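Local coordinates for alpha-glucosidase YIHQ (Escherichia coli, PDB 5AEG), which hydrolyses sulfoquinovosyl diacylglycerides and simple sulfoquinovosides such as sulfoquinovosyl glycerol, releasing sulfoquinovose for sulfoglycolysis, at residues I285-W290 and V328-Y333; G256-I261 and K281-W286. All coordinates share one frame; numbering follows the deposited sequence.

Overall arrangement
Following the chain from the N terminus, strand 257-260 comes first, then helix 265-277, then strand 282-286, which returns beside the first. Interaction 2 (256-261 with 281-286) closes that short beta-alpha-beta loop. Interaction 1 (285-290 with 328-333) starts on the last two residues of the same strand and closes the next, longer loop, which carries helix 316-325 and ends on strand 329-334. The two loops follow one another along the chain, sharing Ile285 and Trp286; neither nests in nor crosses the other. Strand 282-286 thus lies between two parallel neighbours in the eight-stranded TIM barrel, and Gln329 N, which probably bonds to Asn283 O, extends the pairing of interaction 1 back to a residue of interaction 2.

Interaction 1 of 2, residues I285-W290 and V328-Y333; sequences IWAQDW and VQFLAY
Ile285 pairs with Phe330 and Trp286 with Leu331 in parallel register. The Leu331 amide bonds to Ile285 O at 2.8 Å, while the amides of Ile285 and Ala287 reach Gln329 O and Leu331 O. Beyond Trp286, segment 285-290 leaves the strand, and a type I turn from Ala287 to Trp290 brings an indole against strand 329-333.

Beyond the ladder, two indole N-H groups bond to backbone carbonyls of segment 328-333. Trp286 NE1 bonds to Ala332 O at 3.0 Å; the oxygen lies in the indole plane, but the N-H arrives from above the carbonyl plane. Trp290 NE1 meets a lone pair of Tyr333 O at 2.9 Å, the oxygen tilted 20° from the indole plane.

Chi1 of 76° puts Trp290 CG between the backbone N and the carbonyl carbon, 3.7 Å from Ala332 CB. Ala332 CB lies over one face of the Trp290 indole, 3.5 Å from the centroid of the five-membered ring, a CH-pi contact almost on the ring normal. Trp290 CB touches the edge of Phe330 at CZ, and Ala287 CB packs 3.7 Å from Phe330 CE1. An alanine in place of Trp290 would probably leave Tyr333 O without its indole donor and open a gap beside Ala332 CB. Gln288 and Tyr333 run side by side, their CB atoms 3.8 Å apart.

The polar ends lead to the catalytic centre: Tyr333 OH bonds to the nucleophile Asp405, and substrate-binding Gln288 to Gln262. Trp286 meets substrate-binding His537 edge-to-face. Parallel strands that deliver active-site residues from their C-terminal ends mark the TIM barrel, here of glycoside hydrolase family 31.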
loop_
_atom_site.group_PDB
_atom_site.type_symbol
_atom_site.label_atom_id
_atom_site.label_comp_id
_atom_site.label_asym_id
_atom_site.label_seq_id
_atom_site.Cartn_x
_atom_site.Cartn_y
_atom_site.Cartn_z
ATOM N N ILE A 285 7.010 -20.974 -6.388
ATOM C CA ILE A 285 7.436 -21.175 -5.037
ATOM C C ILE A 285 8.148 -19.908 -4.532
ATOM O O ILE A 285 9.098 -19.427 -5.155
ATOM C CB ILE A 285 8.470 -22.326 -5.025
ATOM C CG1 ILE A 285 7.752 -23.642 -5.448
ATOM C CG2 ILE A 285 9.070 -22.493 -3.629
ATOM C CD1 ILE A 285 8.704 -24.785 -5.559
ATOM N N TRP A 286 7.713 -19.425 -3.413
ATOM C CA TRP A 286 8.260 -18.195 -2.800
ATOM C C TRP A 286 8.843 -18.678 -1.446
ATOM O O TRP A 286 8.120 -19.138 -0.567
ATOM C CB TRP A 286 7.128 -17.181 -2.532
ATOM C CG TRP A 286 7.646 -16.075 -1.645
ATOM C CD1 TRP A 286 8.731 -15.306 -1.874
ATOM C CD2 TRP A 286 7.180 -15.746 -0.342
ATOM N NE1 TRP A 286 8.953 -14.452 -0.811
ATOM C CE2 TRP A 286 7.998 -14.701 0.148
ATOM C CE3 TRP A 286 6.103 -16.151 0.409
ATOM C CZ2 TRP A 286 7.833 -14.166 1.436
ATOM C CZ3 TRP A 286 5.896 -15.546 1.668
ATOM C CH2 TRP A 286 6.781 -14.611 2.167
ATOM N N ALA A 287 10.165 -18.673 -1.363
ATOM C CA ALA A 287 10.905 -19.208 -0.218
ATOM C C ALA A 287 11.735 -18.070 0.366
ATOM O O ALA A 287 12.872 -17.766 -0.099
ATOM C CB ALA A 287 11.840 -20.357 -0.677
ATOM N N GLN A 288 11.191 -17.413 1.365
ATOM C CA GLN A 288 11.907 -16.259 1.925
ATOM C C GLN A 288 13.233 -16.620 2.683
ATOM O O GLN A 288 14.070 -15.704 2.888
ATOM C CB GLN A 288 11.005 -15.415 2.786
ATOM C CG GLN A 288 10.458 -16.096 4.036
ATOM C CD GLN A 288 9.701 -15.130 4.944
ATOM O OE1 GLN A 288 9.627 -13.916 4.681
ATOM N NE2 GLN A 288 9.262 -15.660 6.102
ATOM N N ASP A 289 13.370 -17.887 3.088
ATOM C CA ASP A 289 14.629 -18.383 3.722
ATOM C C ASP A 289 15.711 -18.869 2.756
ATOM O O ASP A 289 16.650 -19.518 3.234
ATOM C CB ASP A 289 14.332 -19.454 4.855
ATOM C CG ASP A 289 13.719 -20.692 4.350
ATOM O OD1 ASP A 289 13.062 -20.611 3.288
ATOM O OD2 ASP A 289 13.914 -21.779 4.951
ATOM N N TRP A 290 15.647 -18.440 1.481
ATOM C CA TRP A 290 16.618 -18.694 0.468
ATOM C C TRP A 290 18.061 -18.316 0.852
ATOM O O TRP A 290 19.016 -18.917 0.345
ATOM C CB TRP A 290 16.244 -18.032 -0.830
ATOM C CG TRP A 290 16.503 -16.565 -0.825
ATOM C CD1 TRP A 290 15.897 -15.644 -0.022
ATOM C CD2 TRP A 290 17.496 -15.860 -1.569
ATOM N NE1 TRP A 290 16.438 -14.412 -0.253
ATOM C CE2 TRP A 290 17.438 -14.518 -1.171
ATOM C CE3 TRP A 290 18.448 -16.238 -2.517
ATOM C CZ2 TRP A 290 18.279 -13.505 -1.735
ATOM C CZ3 TRP A 290 19.274 -15.235 -3.104
ATOM C CH2 TRP A 290 19.174 -13.887 -2.677
ATOM N N VAL A 328 7.153 -23.308 -13.263
ATOM C CA VAL A 328 7.210 -22.870 -11.847
ATOM C C VAL A 328 8.365 -21.914 -11.732
ATOM O O VAL A 328 9.550 -22.232 -12.012
ATOM C CB VAL A 328 7.375 -24.058 -10.893
ATOM C CG1 VAL A 328 7.468 -23.670 -9.436
ATOM C CG2 VAL A 328 6.247 -25.049 -11.093
ATOM N N GLN A 329 8.018 -20.718 -11.301
ATOM C CA GLN A 329 9.006 -19.665 -10.995
ATOM C C GLN A 329 9.467 -19.754 -9.544
ATOM O O GLN A 329 8.754 -20.323 -8.679
ATOM C CB GLN A 329 8.350 -18.314 -11.240
ATOM C CG GLN A 329 8.085 -17.999 -12.707
ATOM C CD GLN A 329 9.384 -17.747 -13.486
ATOM O OE1 GLN A 329 10.318 -17.197 -12.987
ATOM N NE2 GLN A 329 9.449 -18.248 -14.660
ATOM N N PHE A 330 10.664 -19.225 -9.265
ATOM C CA PHE A 330 11.182 -19.197 -7.908
ATOM C C PHE A 330 11.265 -17.755 -7.476
ATOM O O PHE A 330 11.834 -16.890 -8.197
ATOM C CB PHE A 330 12.615 -19.805 -7.782
ATOM C CG PHE A 330 13.110 -19.809 -6.384
ATOM C CD1 PHE A 330 12.592 -20.706 -5.474
ATOM C CD2 PHE A 330 14.016 -18.874 -5.955
ATOM C CE1 PHE A 330 13.022 -20.689 -4.156
ATOM C CE2 PHE A 330 14.438 -18.857 -4.627
ATOM C CZ PHE A 330 13.928 -19.743 -3.744
ATOM N N LEU A 331 10.713 -17.494 -6.314
ATOM C CA LEU A 331 10.710 -16.127 -5.765
ATOM C C LEU A 331 11.387 -16.057 -4.411
ATOM O O LEU A 331 11.235 -16.948 -3.559
ATOM C CB LEU A 331 9.281 -15.570 -5.662
ATOM C CG LEU A 331 8.471 -15.337 -6.920
ATOM C CD1 LEU A 331 7.798 -16.602 -7.392
ATOM C CD2 LEU A 331 7.387 -14.272 -6.699
ATOM N N ALA A 332 12.093 -14.981 -4.164
ATOM C CA ALA A 332 12.929 -14.851 -2.954
ATOM C C ALA A 332 12.554 -13.650 -2.118
ATOM O O ALA A 332 11.405 -13.299 -2.094
ATOM C CB ALA A 332 14.407 -14.885 -3.366
ATOM N N TYR A 333 13.479 -13.063 -1.367
ATOM C CA TYR A 333 13.191 -12.036 -0.392
ATOM C C TYR A 333 14.427 -11.144 -0.262
ATOM O O TYR A 333 15.582 -11.666 -0.202
ATOM C CB TYR A 333 12.874 -12.674 0.975
ATOM C CG TYR A 333 12.672 -11.726 2.107
ATOM C CD1 TYR A 333 13.775 -11.118 2.770
ATOM C CD2 TYR A 333 11.423 -11.435 2.596
ATOM C CE1 TYR A 333 13.567 -10.208 3.793
ATOM C CE2 TYR A 333 11.220 -10.530 3.640
ATOM C CZ TYR A 333 12.306 -9.909 4.226
ATOM O OH TYR A 333 12.142 -9.056 5.239
#

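Interaction 2 of 2, residues G256-I261 and K281-W286; sequences GVTLGI and KVNGIW
Leu259 and Val282 form the apolar centre, their side chains crossing at about a right angle with Leu259 CD1 3.7 Å from Val282 CG1. Further along the same face, Ile261 CD1 approaches Ile285 CG2 at 4.2 Å; Cys268 and Leu272 of helix 265-277 pack against this layer. On the other face Thr258 turns its methyl anti to the backbone N, which puts CG2 3.6 Å from Trp286 CB. The Trp286 ring lies near the backbone of Gly260, CE3 3.8 Å from Gly260 CA, where a beta carbon would be tight.

Between the two faces five backbone bonds hold the strands parallel: the amides of Val257, Leu259 and Ile261 donate to Lys281 O, Gly284 O and Trp286 O, and those of Asn283 and Trp286 donate to Val257 O and Leu259 O. The register slips by one residue at Asn283, a beta bulge. Just before strand 257-260, Gly256 has backbone angles that call for glycine, and a beta carbon there would run into Lys281 O.

At the bulge lies the polar edge. Asn283 CG stands between its backbone N and carbonyl carbon (chi1 74°), on the side of Thr258. Thr258 OG1 donates to Asn283 OD1 at 2.7 Å and accepts from a water at 2.8 Å, while Asn283 ND2 donates to that water at 3.1 Å and also to Trp252 O. Hydroxyl, amide and water therefore close a ring of three hydrogen bonds. The buried amide is thus engaged at both polar ends, a pattern that would probably hold it in this flip, since the reversed one would set its oxygen against the Trp252 carbonyl.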
loop_
_atom_site.group_PDB
_atom_site.type_symbol
_atom_site.label_atom_id
_atom_site.label_comp_id
_atom_site.label_asym_id
_atom_site.label_seq_id
_atom_site.Cartn_x
_atom_site.Cartn_y
_atom_site.Cartn_z
ATOM N N GLY A 256 -1.470 -19.541 -11.705
ATOM C CA GLY A 256 -1.810 -20.302 -10.513
ATOM C C GLY A 256 -1.364 -19.632 -9.231
ATOM O O GLY A 256 -1.072 -18.438 -9.237
ATOM N N VAL A 257 -1.295 -20.429 -8.149
ATOM C CA VAL A 257 -0.886 -19.912 -6.818
ATOM C C VAL A 257 0.591 -20.033 -6.684
ATOM O O VAL A 257 1.177 -21.049 -7.121
ATOM C CB VAL A 257 -1.596 -20.606 -5.661
ATOM C CG1 VAL A 257 -1.326 -22.108 -5.531
ATOM C CG2 VAL A 257 -1.280 -19.914 -4.328
ATOM N N THR A 258 1.186 -19.016 -6.047
ATOM C CA THR A 258 2.598 -19.072 -5.627
ATOM C C THR A 258 2.618 -19.622 -4.185
ATOM O O THR A 258 2.040 -19.024 -3.245
ATOM C CB THR A 258 3.249 -17.691 -5.749
ATOM O OG1 THR A 258 3.344 -17.305 -7.127
ATOM C CG2 THR A 258 4.669 -17.663 -5.061
ATOM N N LEU A 259 3.306 -20.743 -3.964
ATOM C CA LEU A 259 3.272 -21.396 -2.660
ATOM C C LEU A 259 4.359 -20.846 -1.788
ATOM O O LEU A 259 5.537 -20.849 -2.191
ATOM C CB LEU A 259 3.472 -22.896 -2.798
ATOM C CG LEU A 259 2.456 -23.634 -3.603
ATOM C CD1 LEU A 259 2.957 -25.044 -3.909
ATOM C CD2 LEU A 259 1.131 -23.735 -2.913
ATOM N N GLY A 260 3.993 -20.345 -0.594
ATOM C CA GLY A 260 4.968 -19.806 0.426
ATOM C C GLY A 260 5.428 -20.997 1.197
ATOM O O GLY A 260 4.646 -21.684 1.857
ATOM N N ILE A 261 6.717 -21.288 1.012
ATOM C CA ILE A 261 7.362 -22.434 1.646
ATOM C C ILE A 261 8.712 -21.998 2.264
ATOM O O ILE A 261 9.400 -21.219 1.692
ATOM C CB ILE A 261 7.576 -23.566 0.662
ATOM C CG1 ILE A 261 6.264 -23.938 -0.102
ATOM C CG2 ILE A 261 8.151 -24.782 1.409
ATOM C CD1 ILE A 261 6.452 -24.868 -1.299
ATOM N N LYS A 281 -3.255 -25.632 -9.494
ATOM C CA LYS A 281 -2.499 -24.849 -10.440
ATOM C C LYS A 281 -1.487 -24.030 -9.641
ATOM O O LYS A 281 -1.911 -23.111 -8.877
ATOM C CB LYS A 281 -3.381 -23.897 -11.257
ATOM C CG LYS A 281 -4.603 -24.521 -11.935
ATOM C CD LYS A 281 -4.202 -25.713 -12.763
ATOM C CE LYS A 281 -5.333 -26.100 -13.726
ATOM N NZ LYS A 281 -6.328 -26.885 -12.963
ATOM N N VAL A 282 -0.221 -24.322 -9.871
ATOM C CA VAL A 282 0.890 -23.746 -9.098
ATOM C C VAL A 282 1.790 -23.059 -10.076
ATOM O O VAL A 282 2.303 -23.702 -11.005
ATOM C CB VAL A 282 1.692 -24.801 -8.320
ATOM C CG1 VAL A 282 2.812 -24.137 -7.507
ATOM C CG2 VAL A 282 0.845 -25.550 -7.342
ATOM N N ASN A 283 1.999 -21.764 -9.904
ATOM C CA ASN A 283 2.874 -21.013 -10.806
ATOM C C ASN A 283 4.244 -20.705 -10.218
ATOM O O ASN A 283 5.127 -20.064 -10.877
ATOM C CB ASN A 283 2.201 -19.734 -11.264
ATOM C CG ASN A 283 2.138 -18.642 -10.188
ATOM O OD1 ASN A 283 2.312 -18.893 -8.999
ATOM N ND2 ASN A 283 1.898 -17.426 -10.629
ATOM N N GLY A 284 4.418 -21.072 -8.952
ATOM C CA GLY A 284 5.612 -20.591 -8.237
ATOM C C GLY A 284 5.788 -21.117 -6.849
ATOM O O GLY A 284 4.841 -21.553 -6.204
ATOM N N ILE A 285 7.010 -20.974 -6.388
ATOM C CA ILE A 285 7.436 -21.175 -5.037
ATOM C C ILE A 285 8.148 -19.908 -4.532
ATOM O O ILE A 285 9.098 -19.427 -5.155
ATOM C CB ILE A 285 8.470 -22.326 -5.025
ATOM C CG1 ILE A 285 7.752 -23.642 -5.448
ATOM C CG2 ILE A 285 9.070 -22.493 -3.629
ATOM C CD1 ILE A 285 8.704 -24.785 -5.559
ATOM N N TRP A 286 7.713 -19.425 -3.413
ATOM C CA TRP A 286 8.260 -18.195 -2.800
ATOM C C TRP A 286 8.843 -18.678 -1.446
ATOM O O TRP A 286 8.120 -19.138 -0.567
ATOM C CB TRP A 286 7.128 -17.181 -2.532
ATOM C CG TRP A 286 7.646 -16.075 -1.645
ATOM C CD1 TRP A 286 8.731 -15.306 -1.874
ATOM C CD2 TRP A 286 7.180 -15.746 -0.342
ATOM N NE1 TRP A 286 8.953 -14.452 -0.811
ATOM C CE2 TRP A 286 7.998 -14.701 0.148
ATOM C CE3 TRP A 286 6.103 -16.151 0.409
ATOM C CZ2 TRP A 286 7.833 -14.166 1.436
ATOM C CZ3 TRP A 286 5.896 -15.546 1.668
ATOM C CH2 TRP A 286 6.781 -14.611 2.167
HETATM O O HOH W 1 1.898 -15.334 -8.398
#